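Local coordinates for protein tumor necrosis factor receptor superfamily member 16 (Rattus norvegicus, PDB 1SG1) that probably binds nerve growth factor and other neurotrophins at the cell surface through the cysteine-rich repeats of its extracellular part, at residues A96-E101 / K113-C118; C79-G84 / G92-C97; E119-G124 / D134-C139; V43-V48 / K56-C61. All blocks are in the same frame, centred on the assembly; numbering follows the deposited sequence.

Contact 1 of 4, residues A96-E101 / K113-C118; sequences ACSVCE and KQNTVC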
loop_
_atom_site.group_PDB
_atom_site.type_symbol
_atom_site.label_atom_id
_atom_site.label_comp_id
_atom_site.label_asym_id
_atom_site.label_seq_id
_atom_site.Cartn_x
_atom_site.Cartn_y
_atom_site.Cartn_z
ATOM N N ALA C 96 -3.576 -21.094 3.892
ATOM C CA ALA C 96 -4.526 -20.492 2.968
ATOM C C ALA C 96 -5.750 -20.027 3.745
ATOM O O ALA C 96 -6.224 -20.725 4.640
ATOM C CB ALA C 96 -4.936 -21.482 1.896
ATOM N N CYS C 97 -6.232 -18.832 3.404
ATOM C CA CYS C 97 -7.403 -18.254 4.043
ATOM C C CYS C 97 -8.595 -19.213 3.977
ATOM O O CYS C 97 -8.719 -19.999 3.042
ATOM C CB CYS C 97 -7.797 -16.961 3.329
ATOM S SG CYS C 97 -6.657 -15.552 3.474
ATOM N N SER C 98 -9.473 -19.157 4.965
ATOM C CA SER C 98 -10.647 -20.005 4.912
ATOM C C SER C 98 -11.610 -19.313 3.961
ATOM O O SER C 98 -11.486 -18.115 3.707
ATOM C CB SER C 98 -11.287 -20.150 6.296
ATOM O OG SER C 98 -10.583 -21.091 7.089
ATOM N N VAL C 99 -12.551 -20.069 3.407
ATOM C CA VAL C 99 -13.523 -19.489 2.482
ATOM C C VAL C 99 -14.916 -19.578 3.059
ATOM O O VAL C 99 -15.250 -20.540 3.733
ATOM C CB VAL C 99 -13.527 -20.201 1.088
ATOM C CG1 VAL C 99 -12.224 -20.968 0.876
ATOM C CG2 VAL C 99 -14.724 -21.132 0.968
ATOM N N CYS C 100 -15.716 -18.547 2.822
ATOM C CA CYS C 100 -17.084 -18.559 3.287
ATOM C C CYS C 100 -17.820 -19.258 2.155
ATOM O O CYS C 100 -18.030 -18.687 1.075
ATOM C CB CYS C 100 -17.590 -17.141 3.486
ATOM S SG CYS C 100 -16.571 -16.151 4.627
ATOM N N GLU C 101 -18.164 -20.521 2.396
ATOM C CA GLU C 101 -18.849 -21.344 1.411
ATOM C C GLU C 101 -20.175 -20.723 0.975
ATOM O O GLU C 101 -20.618 -19.711 1.527
ATOM C CB GLU C 101 -19.110 -22.734 1.998
ATOM C CG GLU C 101 -17.889 -23.424 2.591
ATOM C CD GLU C 101 -16.901 -23.864 1.540
ATOM O OE1 GLU C 101 -17.274 -23.838 0.351
ATOM O OE2 GLU C 101 -15.763 -24.249 1.894
ATOM N N LYS C 113 -2.113 -11.825 10.121
ATOM C CA LYS C 113 -2.288 -12.748 11.240
ATOM C C LYS C 113 -3.730 -13.212 11.414
ATOM O O LYS C 113 -4.023 -14.080 12.216
ATOM C CB LYS C 113 -1.828 -12.047 12.511
ATOM C CG LYS C 113 -2.430 -10.641 12.667
ATOM C CD LYS C 113 -3.902 -10.655 13.104
ATOM C CE LYS C 113 -4.392 -9.248 13.414
ATOM N NZ LYS C 113 -5.773 -9.243 13.968
ATOM N N GLN C 114 -4.620 -12.615 10.637
ATOM C CA GLN C 114 -6.046 -12.885 10.708
ATOM C C GLN C 114 -6.615 -13.785 9.616
ATOM O O GLN C 114 -6.580 -13.434 8.437
ATOM C CB GLN C 114 -6.788 -11.548 10.671
ATOM C CG GLN C 114 -8.295 -11.663 10.747
ATOM C CD GLN C 114 -8.773 -12.151 12.094
ATOM O OE1 GLN C 114 -8.521 -11.518 13.124
ATOM N NE2 GLN C 114 -9.471 -13.282 12.096
ATOM N N ASN C 115 -7.143 -14.943 9.999
ATOM C CA ASN C 115 -7.768 -15.808 9.014
ATOM C C ASN C 115 -9.202 -15.299 8.875
ATOM O O ASN C 115 -9.756 -14.690 9.794
ATOM C CB ASN C 115 -7.764 -17.275 9.467
ATOM C CG ASN C 115 -8.506 -18.199 8.502
ATOM O OD1 ASN C 115 -8.500 -18.008 7.290
ATOM N ND2 ASN C 115 -9.129 -19.218 9.044
ATOM N N THR C 116 -9.770 -15.535 7.694
ATOM C CA THR C 116 -11.137 -15.173 7.346
ATOM C C THR C 116 -12.151 -15.537 8.420
ATOM O O THR C 116 -12.201 -16.687 8.858
ATOM C CB THR C 116 -11.590 -15.930 6.098
ATOM O OG1 THR C 116 -10.625 -15.770 5.062
ATOM C CG2 THR C 116 -12.941 -15.430 5.625
ATOM N N VAL C 117 -12.956 -14.558 8.830
ATOM C CA VAL C 117 -14.044 -14.793 9.785
ATOM C C VAL C 117 -15.345 -14.835 8.977
ATOM O O VAL C 117 -15.794 -13.800 8.464
ATOM C CB VAL C 117 -14.207 -13.660 10.789
ATOM C CG1 VAL C 117 -15.447 -13.918 11.642
ATOM C CG2 VAL C 117 -12.978 -13.546 11.657
ATOM N N CYS C 118 -15.951 -16.016 8.852
ATOM C CA CYS C 118 -17.198 -16.147 8.088
ATOM C C CYS C 118 -18.497 -16.061 8.878
ATOM O O CYS C 118 -18.508 -16.016 10.095
ATOM C CB CYS C 118 -17.205 -17.442 7.297
ATOM S SG CYS C 118 -15.920 -17.484 6.024
#
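S98 and N115 are joined by two hydrogen bonds that use both ends of one carboxamide. The backbone N of S98 donates to N115 OD1 over 2.8 Å, in the carbonyl plane and on a lone pair. In return N115 ND2 gives a nearly straight bond (174°) to S98 OG, 3.1 Å away and in the plane of the amide. CG of N115 stands anti to the backbone N (chi1 176°), and the two bonds fix the rotation of the amide beyond it. A third hydrogen bond runs 2.8 Å from T116 OG1 to S98 O, so S98 is gripped at N, O and OG by two consecutive residues. Van der Waals contacts fill in around this network: C97 CB lies 3.5 Å from T116 OG1, and T116 CG2 lies 3.8 Å from C100 SG. The covalent link is the left-handed disulfide C100–C118 (chi3 -90°), one of the staples of a TNF-receptor cysteine-rich repeat. C97 is itself bonded to C110. Segment 96-101 leaves strand 94-96, whereas 113-118 runs into strand 117-120, where V117 packs on V107 and F108 of strand 104-108; N115 rests on Y86 of strand 85-87.

Contact 2 of 4, residues C79-G84 / G92-C97; sequences CRCAYG and GHCEAC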
loop_
_atom_site.group_PDB
_atom_site.type_symbol
_atom_site.label_atom_id
_atom_site.label_comp_id
_atom_site.label_asym_id
_atom_site.label_seq_id
_atom_site.Cartn_x
_atom_site.Cartn_y
_atom_site.Cartn_z
ATOM N N CYS C 79 8.077 -8.577 5.743
ATOM C CA CYS C 79 7.394 -9.605 4.985
ATOM C C CYS C 79 6.133 -10.108 5.652
ATOM O O CYS C 79 6.105 -10.316 6.847
ATOM C CB CYS C 79 8.302 -10.803 4.789
ATOM S SG CYS C 79 9.908 -10.487 4.013
ATOM N N ARG C 80 5.091 -10.329 4.864
ATOM C CA ARG C 80 3.832 -10.846 5.388
ATOM C C ARG C 80 3.357 -11.972 4.484
ATOM O O ARG C 80 3.848 -12.117 3.371
ATOM C CB ARG C 80 2.781 -9.730 5.446
ATOM C CG ARG C 80 2.838 -8.916 6.736
ATOM C CD ARG C 80 1.614 -8.009 6.909
ATOM N NE ARG C 80 1.811 -6.662 6.376
ATOM C CZ ARG C 80 1.007 -6.082 5.494
ATOM N NH1 ARG C 80 -0.056 -6.727 5.030
ATOM N NH2 ARG C 80 1.257 -4.846 5.086
ATOM N N CYS C 81 2.430 -12.789 4.952
ATOM C CA CYS C 81 1.922 -13.861 4.104
ATOM C C CYS C 81 1.209 -13.273 2.892
ATOM O O CYS C 81 0.447 -12.319 3.019
ATOM C CB CYS C 81 0.950 -14.753 4.878
ATOM S SG CYS C 81 1.762 -15.797 6.124
ATOM N N ALA C 82 1.473 -13.843 1.723
ATOM C CA ALA C 82 0.863 -13.410 0.462
ATOM C C ALA C 82 -0.668 -13.210 0.526
ATOM O O ALA C 82 -1.335 -13.629 1.474
ATOM C CB ALA C 82 1.214 -14.407 -0.645
ATOM N N TYR C 83 -1.214 -12.575 -0.504
ATOM C CA TYR C 83 -2.646 -12.284 -0.567
ATOM C C TYR C 83 -3.580 -13.415 -0.148
ATOM O O TYR C 83 -4.385 -13.252 0.776
ATOM C CB TYR C 83 -3.035 -11.809 -1.970
ATOM C CG TYR C 83 -4.515 -11.487 -2.134
ATOM C CD1 TYR C 83 -5.102 -11.449 -3.405
ATOM C CD2 TYR C 83 -5.338 -11.264 -1.025
ATOM C CE1 TYR C 83 -6.465 -11.208 -3.563
ATOM C CE2 TYR C 83 -6.702 -11.027 -1.172
ATOM C CZ TYR C 83 -7.261 -11.000 -2.440
ATOM O OH TYR C 83 -8.613 -10.778 -2.589
ATOM N N GLY C 84 -3.494 -14.559 -0.807
ATOM C CA GLY C 84 -4.399 -15.640 -0.448
ATOM C C GLY C 84 -4.194 -16.396 0.855
ATOM O O GLY C 84 -4.892 -17.367 1.110
ATOM N N GLY C 92 3.751 -19.817 12.748
ATOM C CA GLY C 92 4.454 -18.812 11.968
ATOM C C GLY C 92 4.436 -19.141 10.484
ATOM O O GLY C 92 5.087 -18.487 9.672
ATOM N N HIS C 93 3.677 -20.175 10.146
ATOM C CA HIS C 93 3.523 -20.635 8.785
ATOM C C HIS C 93 2.315 -19.987 8.089
ATOM O O HIS C 93 1.315 -19.655 8.730
ATOM C CB HIS C 93 3.348 -22.150 8.779
ATOM C CG HIS C 93 3.391 -22.748 7.412
ATOM N ND1 HIS C 93 2.365 -23.509 6.901
ATOM C CD2 HIS C 93 4.324 -22.664 6.434
ATOM C CE1 HIS C 93 2.661 -23.869 5.664
ATOM N NE2 HIS C 93 3.843 -23.368 5.358
ATOM N N CYS C 94 2.419 -19.801 6.775
ATOM C CA CYS C 94 1.321 -19.226 6.017
ATOM C C CYS C 94 0.345 -20.317 5.636
ATOM O O CYS C 94 0.711 -21.315 5.014
ATOM C CB CYS C 94 1.806 -18.537 4.747
ATOM S SG CYS C 94 2.859 -17.086 5.006
ATOM N N GLU C 95 -0.906 -20.102 6.025
ATOM C CA GLU C 95 -2.005 -21.024 5.764
ATOM C C GLU C 95 -2.990 -20.341 4.810
ATOM O O GLU C 95 -3.198 -19.136 4.888
ATOM C CB GLU C 95 -2.698 -21.374 7.086
ATOM C CG GLU C 95 -2.726 -22.865 7.428
ATOM C CD GLU C 95 -1.347 -23.468 7.590
ATOM O OE1 GLU C 95 -0.653 -23.642 6.567
ATOM O OE2 GLU C 95 -0.950 -23.766 8.739
ATOM N N ALA C 96 -3.576 -21.094 3.892
ATOM C CA ALA C 96 -4.526 -20.492 2.968
ATOM C C ALA C 96 -5.750 -20.027 3.745
ATOM O O ALA C 96 -6.224 -20.725 4.640
ATOM C CB ALA C 96 -4.936 -21.482 1.896
ATOM N N CYS C 97 -6.232 -18.832 3.404
ATOM C CA CYS C 97 -7.403 -18.254 4.043
ATOM C C CYS C 97 -8.595 -19.213 3.977
ATOM O O CYS C 97 -8.719 -19.999 3.042
ATOM C CB CYS C 97 -7.797 -16.961 3.329
ATOM S SG CYS C 97 -6.657 -15.552 3.474
#
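From C81 to G84 and from C94 to C97 the two backbones run in broadly the same direction, 30° apart. Their CA atoms come within 5.7 Å at C81 and C94, and within 5.9 Å at G84 and A96. Between these two places there is no ladder of backbone bonds. A single hydrogen bond closes the far end, from C97 N to G84 O over 3.0 Å and almost straight at 175°, with the donor tilted somewhat out of the carbonyl plane.

At the near end the link is covalent. C81 SG and C94 SG form a left-handed disulfide (chi3 -92°), each sulfur lying beside its own backbone N, and both cysteines are buried. The oxygen that receives the C97 amide also lies close to that residue's side chain: G84 O is 3.5 Å from C97 SG and 3.7 Å from C97 CB. A96 meets the same oxygen mainly through its CA, at 3.7 Å from G84 O. Disulfide and amide bond together hold the mouth of a small loop within the cysteine-rich repeat.

That loop contains strand 85-87, which turns back to pair antiparallel with strand 94-96; E95 and Y86 share a backbone hydrogen bond there. Strand 78-81 in turn pairs with strand 65-69, and Q65 touches both C81 and C94. Y83, whose CB points away from 92-97, packs on an apolar side chain of another protein chain in the assembly.

Contact 3 of 4, residues E119-G124 / D134-C139; sequences EECPEG and DPCLPC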
loop_
_atom_site.group_PDB
_atom_site.type_symbol
_atom_site.label_atom_id
_atom_site.label_comp_id
_atom_site.label_asym_id
_atom_site.label_seq_id
_atom_site.Cartn_x
_atom_site.Cartn_y
_atom_site.Cartn_z
ATOM N N GLU C 119 -19.600 -16.080 8.147
ATOM C CA GLU C 119 -20.928 -15.962 8.730
ATOM C C GLU C 119 -21.965 -16.730 7.917
ATOM O O GLU C 119 -21.954 -16.703 6.690
ATOM C CB GLU C 119 -21.286 -14.486 8.759
ATOM C CG GLU C 119 -22.669 -14.114 9.182
ATOM C CD GLU C 119 -22.861 -12.612 9.110
ATOM O OE1 GLU C 119 -22.790 -12.041 7.996
ATOM O OE2 GLU C 119 -23.062 -11.995 10.172
ATOM N N GLU C 120 -22.845 -17.435 8.617
ATOM C CA GLU C 120 -23.921 -18.171 7.981
ATOM C C GLU C 120 -24.842 -16.991 7.698
ATOM O O GLU C 120 -25.119 -16.198 8.606
ATOM C CB GLU C 120 -24.559 -19.117 8.994
ATOM C CG GLU C 120 -25.157 -20.384 8.424
ATOM C CD GLU C 120 -24.111 -21.312 7.826
ATOM O OE1 GLU C 120 -22.985 -21.370 8.369
ATOM O OE2 GLU C 120 -24.425 -21.994 6.823
ATOM N N CYS C 121 -25.271 -16.855 6.441
ATOM C CA CYS C 121 -26.126 -15.751 6.017
ATOM C C CYS C 121 -27.399 -15.632 6.838
ATOM O O CYS C 121 -28.148 -16.596 7.024
ATOM C CB CYS C 121 -26.449 -15.877 4.524
ATOM S SG CYS C 121 -25.017 -15.605 3.422
ATOM N N PRO C 122 -27.659 -14.433 7.364
ATOM C CA PRO C 122 -28.864 -14.245 8.166
ATOM C C PRO C 122 -30.142 -14.200 7.339
ATOM O O PRO C 122 -30.117 -14.255 6.104
ATOM C CB PRO C 122 -28.587 -12.934 8.896
ATOM C CG PRO C 122 -27.806 -12.174 7.903
ATOM C CD PRO C 122 -26.844 -13.208 7.342
ATOM N N GLU C 123 -31.262 -14.110 8.046
ATOM C CA GLU C 123 -32.573 -14.051 7.431
ATOM C C GLU C 123 -32.576 -12.894 6.456
ATOM O O GLU C 123 -32.205 -11.798 6.814
ATOM C CB GLU C 123 -33.641 -13.811 8.503
ATOM C CG GLU C 123 -34.782 -14.830 8.514
ATOM C CD GLU C 123 -34.740 -15.756 9.734
ATOM O OE1 GLU C 123 -34.912 -15.255 10.875
ATOM O OE2 GLU C 123 -34.535 -16.981 9.544
ATOM N N GLY C 124 -32.979 -13.152 5.221
ATOM C CA GLY C 124 -33.041 -12.095 4.236
ATOM C C GLY C 124 -31.843 -11.872 3.338
ATOM O O GLY C 124 -31.872 -10.959 2.516
ATOM N N ASP C 134 -16.590 -11.931 -0.419
ATOM C CA ASP C 134 -18.018 -11.627 -0.557
ATOM C C ASP C 134 -18.867 -11.758 0.682
ATOM O O ASP C 134 -18.932 -12.823 1.287
ATOM C CB ASP C 134 -18.653 -12.497 -1.648
ATOM C CG ASP C 134 -18.311 -12.029 -3.042
ATOM O OD1 ASP C 134 -18.208 -10.797 -3.235
ATOM O OD2 ASP C 134 -18.170 -12.874 -3.946
ATOM N N PRO C 135 -19.544 -10.670 1.072
ATOM C CA PRO C 135 -20.421 -10.649 2.241
ATOM C C PRO C 135 -21.801 -11.133 1.794
ATOM O O PRO C 135 -22.080 -11.193 0.606
ATOM C CB PRO C 135 -20.409 -9.182 2.643
ATOM C CG PRO C 135 -20.356 -8.494 1.326
ATOM C CD PRO C 135 -19.387 -9.322 0.501
ATOM N N CYS C 136 -22.658 -11.509 2.740
ATOM C CA CYS C 136 -24.001 -11.973 2.404
ATOM C C CYS C 136 -24.739 -10.776 1.834
ATOM O O CYS C 136 -24.604 -9.661 2.322
ATOM C CB CYS C 136 -24.696 -12.526 3.642
ATOM S SG CYS C 136 -23.968 -14.083 4.294
ATOM N N LEU C 137 -25.497 -10.999 0.774
ATOM C CA LEU C 137 -26.195 -9.910 0.125
ATOM C C LEU C 137 -27.689 -9.879 0.391
ATOM O O LEU C 137 -28.304 -10.896 0.743
ATOM C CB LEU C 137 -25.941 -9.975 -1.388
ATOM C CG LEU C 137 -24.478 -9.856 -1.839
ATOM C CD1 LEU C 137 -24.443 -9.672 -3.333
ATOM C CD2 LEU C 137 -23.816 -8.666 -1.185
ATOM N N PRO C 138 -28.293 -8.696 0.259
ATOM C CA PRO C 138 -29.732 -8.596 0.487
ATOM C C PRO C 138 -30.505 -9.194 -0.685
ATOM O O PRO C 138 -30.219 -8.915 -1.842
ATOM C CB PRO C 138 -29.954 -7.084 0.684
ATOM C CG PRO C 138 -28.844 -6.459 -0.048
ATOM C CD PRO C 138 -27.672 -7.363 0.267
ATOM N N CYS C 139 -31.470 -10.041 -0.364
ATOM C CA CYS C 139 -32.281 -10.719 -1.371
ATOM C C CYS C 139 -33.026 -9.784 -2.317
ATOM O O CYS C 139 -33.424 -8.675 -1.934
ATOM C CB CYS C 139 -33.320 -11.620 -0.701
ATOM S SG CYS C 139 -32.755 -13.090 0.231
HETATM O O HOH W 1 -21.619 -11.368 5.309
#
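The sulfur of C136 lies against the ring of P122, SG 4.3 Å from CD, and is bonded to C121 SG in a left-handed disulfide (chi3 -87°). Two residues before C121, E119 reaches toward C136 with an extended chain, CG anti to the backbone N (chi1 174°). Its OE1 accepts a hydrogen bond from a water at 3.0 Å, and that water accepts one from C136 N at 2.8 Å; the amide of C136, a buried residue, thus finds its partner in a water. At the other end C139 N donates to G124 O over 3.0 Å at 169°, and C139 SG packs 3.2 Å from the same oxygen. G124 takes a positive phi, which suits a residue without a side chain. C139 goes on to a disulfide with C152, in the usual manner of a cysteine-rich repeat.

Another protein chain reaches this surface: a basic side chain from it pairs with E119 OE1 in a salt bridge, and aromatic side chains of that chain pack on L137 and P138. D134 OD1 has a basic partner on another chain as well. With a water and a cationic partner on one oxygen, E119 is probably held as a carboxylate, and the contact presents acidic and apolar groups together, consistent with a ligand-binding surface.

Contact 4 of 4, residues V43-V48 / K56-C61; sequences VTFSDV and KPCTEC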
loop_
_atom_site.group_PDB
_atom_site.type_symbol
_atom_site.label_atom_id
_atom_site.label_comp_id
_atom_site.label_asym_id
_atom_site.label_seq_id
_atom_site.Cartn_x
_atom_site.Cartn_y
_atom_site.Cartn_z
ATOM N N VAL C 43 20.006 -4.358 -0.416
ATOM C CA VAL C 43 20.918 -5.394 0.025
ATOM C C VAL C 43 21.251 -5.362 1.517
ATOM O O VAL C 43 21.248 -6.394 2.192
ATOM C CB VAL C 43 22.222 -5.321 -0.762
ATOM C CG1 VAL C 43 23.183 -6.387 -0.272
ATOM C CG2 VAL C 43 21.931 -5.518 -2.245
ATOM N N THR C 44 21.529 -4.171 2.030
ATOM C CA THR C 44 21.916 -4.007 3.429
ATOM C C THR C 44 21.389 -2.716 4.017
ATOM O O THR C 44 21.256 -1.694 3.336
ATOM C CB THR C 44 23.466 -3.982 3.601
ATOM O OG1 THR C 44 24.016 -2.900 2.832
ATOM C CG2 THR C 44 24.099 -5.317 3.156
ATOM N N PHE C 45 21.135 -2.755 5.314
ATOM C CA PHE C 45 20.612 -1.595 6.014
ATOM C C PHE C 45 21.271 -1.477 7.387
ATOM O O PHE C 45 21.848 -2.433 7.909
ATOM C CB PHE C 45 19.098 -1.764 6.189
ATOM C CG PHE C 45 18.737 -2.861 7.135
ATOM C CD1 PHE C 45 18.361 -2.577 8.445
ATOM C CD2 PHE C 45 18.878 -4.192 6.752
ATOM C CE1 PHE C 45 18.138 -3.614 9.354
ATOM C CE2 PHE C 45 18.660 -5.222 7.647
ATOM C CZ PHE C 45 18.293 -4.938 8.946
ATOM N N SER C 46 21.154 -0.289 7.962
ATOM C CA SER C 46 21.666 0.002 9.284
ATOM C C SER C 46 20.691 0.977 9.886
ATOM O O SER C 46 20.718 2.153 9.558
ATOM C CB SER C 46 23.052 0.654 9.227
ATOM O OG SER C 46 23.514 0.996 10.535
ATOM N N ASP C 47 19.824 0.488 10.763
ATOM C CA ASP C 47 18.838 1.341 11.422
ATOM C C ASP C 47 19.322 1.794 12.787
ATOM O O ASP C 47 18.523 2.283 13.581
ATOM C CB ASP C 47 17.532 0.581 11.620
ATOM C CG ASP C 47 17.700 -0.640 12.509
ATOM O OD1 ASP C 47 16.678 -1.224 12.926
ATOM O OD2 ASP C 47 18.851 -1.013 12.788
ATOM N N VAL C 48 20.618 1.631 13.051
ATOM C CA VAL C 48 21.214 1.991 14.337
ATOM C C VAL C 48 22.506 2.834 14.245
ATOM O O VAL C 48 23.390 2.554 13.438
ATOM C CB VAL C 48 21.511 0.705 15.149
ATOM C CG1 VAL C 48 22.623 -0.091 14.477
ATOM C CG2 VAL C 48 21.884 1.060 16.578
ATOM N N LYS C 56 23.629 -4.909 8.259
ATOM C CA LYS C 56 23.047 -6.237 8.320
ATOM C C LYS C 56 22.311 -6.575 7.028
ATOM O O LYS C 56 21.839 -5.695 6.297
ATOM C CB LYS C 56 22.071 -6.343 9.483
ATOM C CG LYS C 56 22.672 -6.113 10.842
ATOM C CD LYS C 56 21.572 -6.126 11.880
ATOM C CE LYS C 56 20.802 -7.444 11.857
ATOM N NZ LYS C 56 21.679 -8.627 12.105
ATOM N N PRO C 57 22.220 -7.868 6.730
ATOM C CA PRO C 57 21.542 -8.336 5.528
ATOM C C PRO C 57 20.023 -8.138 5.600
ATOM O O PRO C 57 19.360 -8.588 6.538
ATOM C CB PRO C 57 21.952 -9.806 5.457
ATOM C CG PRO C 57 22.119 -10.178 6.913
ATOM C CD PRO C 57 22.846 -8.982 7.465
ATOM N N CYS C 58 19.493 -7.448 4.594
ATOM C CA CYS C 58 18.074 -7.175 4.497
ATOM C C CYS C 58 17.341 -8.482 4.542
ATOM O O CYS C 58 17.735 -9.414 3.852
ATOM C CB CYS C 58 17.752 -6.536 3.167
ATOM S SG CYS C 58 18.264 -4.823 2.941
ATOM N N THR C 59 16.269 -8.530 5.333
ATOM C CA THR C 59 15.419 -9.711 5.482
ATOM C C THR C 59 14.752 -10.013 4.136
ATOM O O THR C 59 14.225 -9.122 3.485
ATOM C CB THR C 59 14.315 -9.445 6.534
ATOM O OG1 THR C 59 14.912 -9.218 7.817
ATOM C CG2 THR C 59 13.345 -10.610 6.617
ATOM N N GLU C 60 14.777 -11.267 3.710
ATOM C CA GLU C 60 14.153 -11.626 2.443
ATOM C C GLU C 60 12.891 -12.436 2.663
ATOM O O GLU C 60 12.831 -13.286 3.543
ATOM C CB GLU C 60 15.081 -12.462 1.583
ATOM C CG GLU C 60 16.473 -11.939 1.403
ATOM C CD GLU C 60 17.176 -12.695 0.308
ATOM O OE1 GLU C 60 17.051 -13.944 0.296
ATOM O OE2 GLU C 60 17.842 -12.051 -0.531
ATOM N N CYS C 61 11.889 -12.175 1.839
ATOM C CA CYS C 61 10.632 -12.879 1.937
ATOM C C CYS C 61 10.773 -14.154 1.130
ATOM O O CYS C 61 10.970 -14.123 -0.085
ATOM C CB CYS C 61 9.511 -12.008 1.387
ATOM S SG CYS C 61 9.496 -10.299 2.030
#
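F45 turns its ring against the backbone of K56, P57 and C58. K56 O comes nearest, obliquely, 3.4 Å from F45 CD2. P57 O approaches the ring edge near its plane, 3.6 Å from CE2 of F45, and the same carbon lies 4.0 Å from K56 CB. C58 SG comes obliquely to within 3.9 Å of F45 CD2, a sulfur-aromatic contact. CG of F45 sits between its backbone N and carbonyl carbon (chi1 68°), which starts the ring toward the facing strand.

The ring is carried by a short antiparallel hairpin. F45 and K56 form its hydrogen-bonded pair, F45 N giving to K56 O at 3.2 Å and K56 N to F45 O at 3.1 Å. K56 O also meets T44 CA at 3.3 Å in a CA-H...O contact. Beyond the pair, C58 N donates to V43 O over 3.2 Å, from above the carbonyl plane.

Farther out, C58 is held by its disulfide to C71, T44 OG1 is hydrogen-bonded to L40 N and S46 OG to E23 O, and F45 touches D76. The joint is therefore polar along the main chain, while F45, the one buried residue among those that touch, forms its apolar part with K56 CB and C58 SG; a carbonyl oxygen at the ring edge would suit the weakly positive C-H groups there.

Following the chain from the N terminus, contact 4 comes first, closing the short hairpin of strands 44-45 and 56-57 in an earlier cysteine-rich repeat. The disulfide C61–C79 joins its second segment to the first of contact 2, which closes the loop carrying strand 85-87. Contact 1 begins on the residues where contact 2 ends, A96 and C97, and closes the following loop with strand 104-108. Its end adjoins contact 3, which continues along strand 117-120 and closes the loop that holds strand 125-126 in the next repeat. None of the four nests within another. They form a series along an elongated rod, contacts 3 and 4 about 46 Å apart between centres and on opposite sides of the chain's centre.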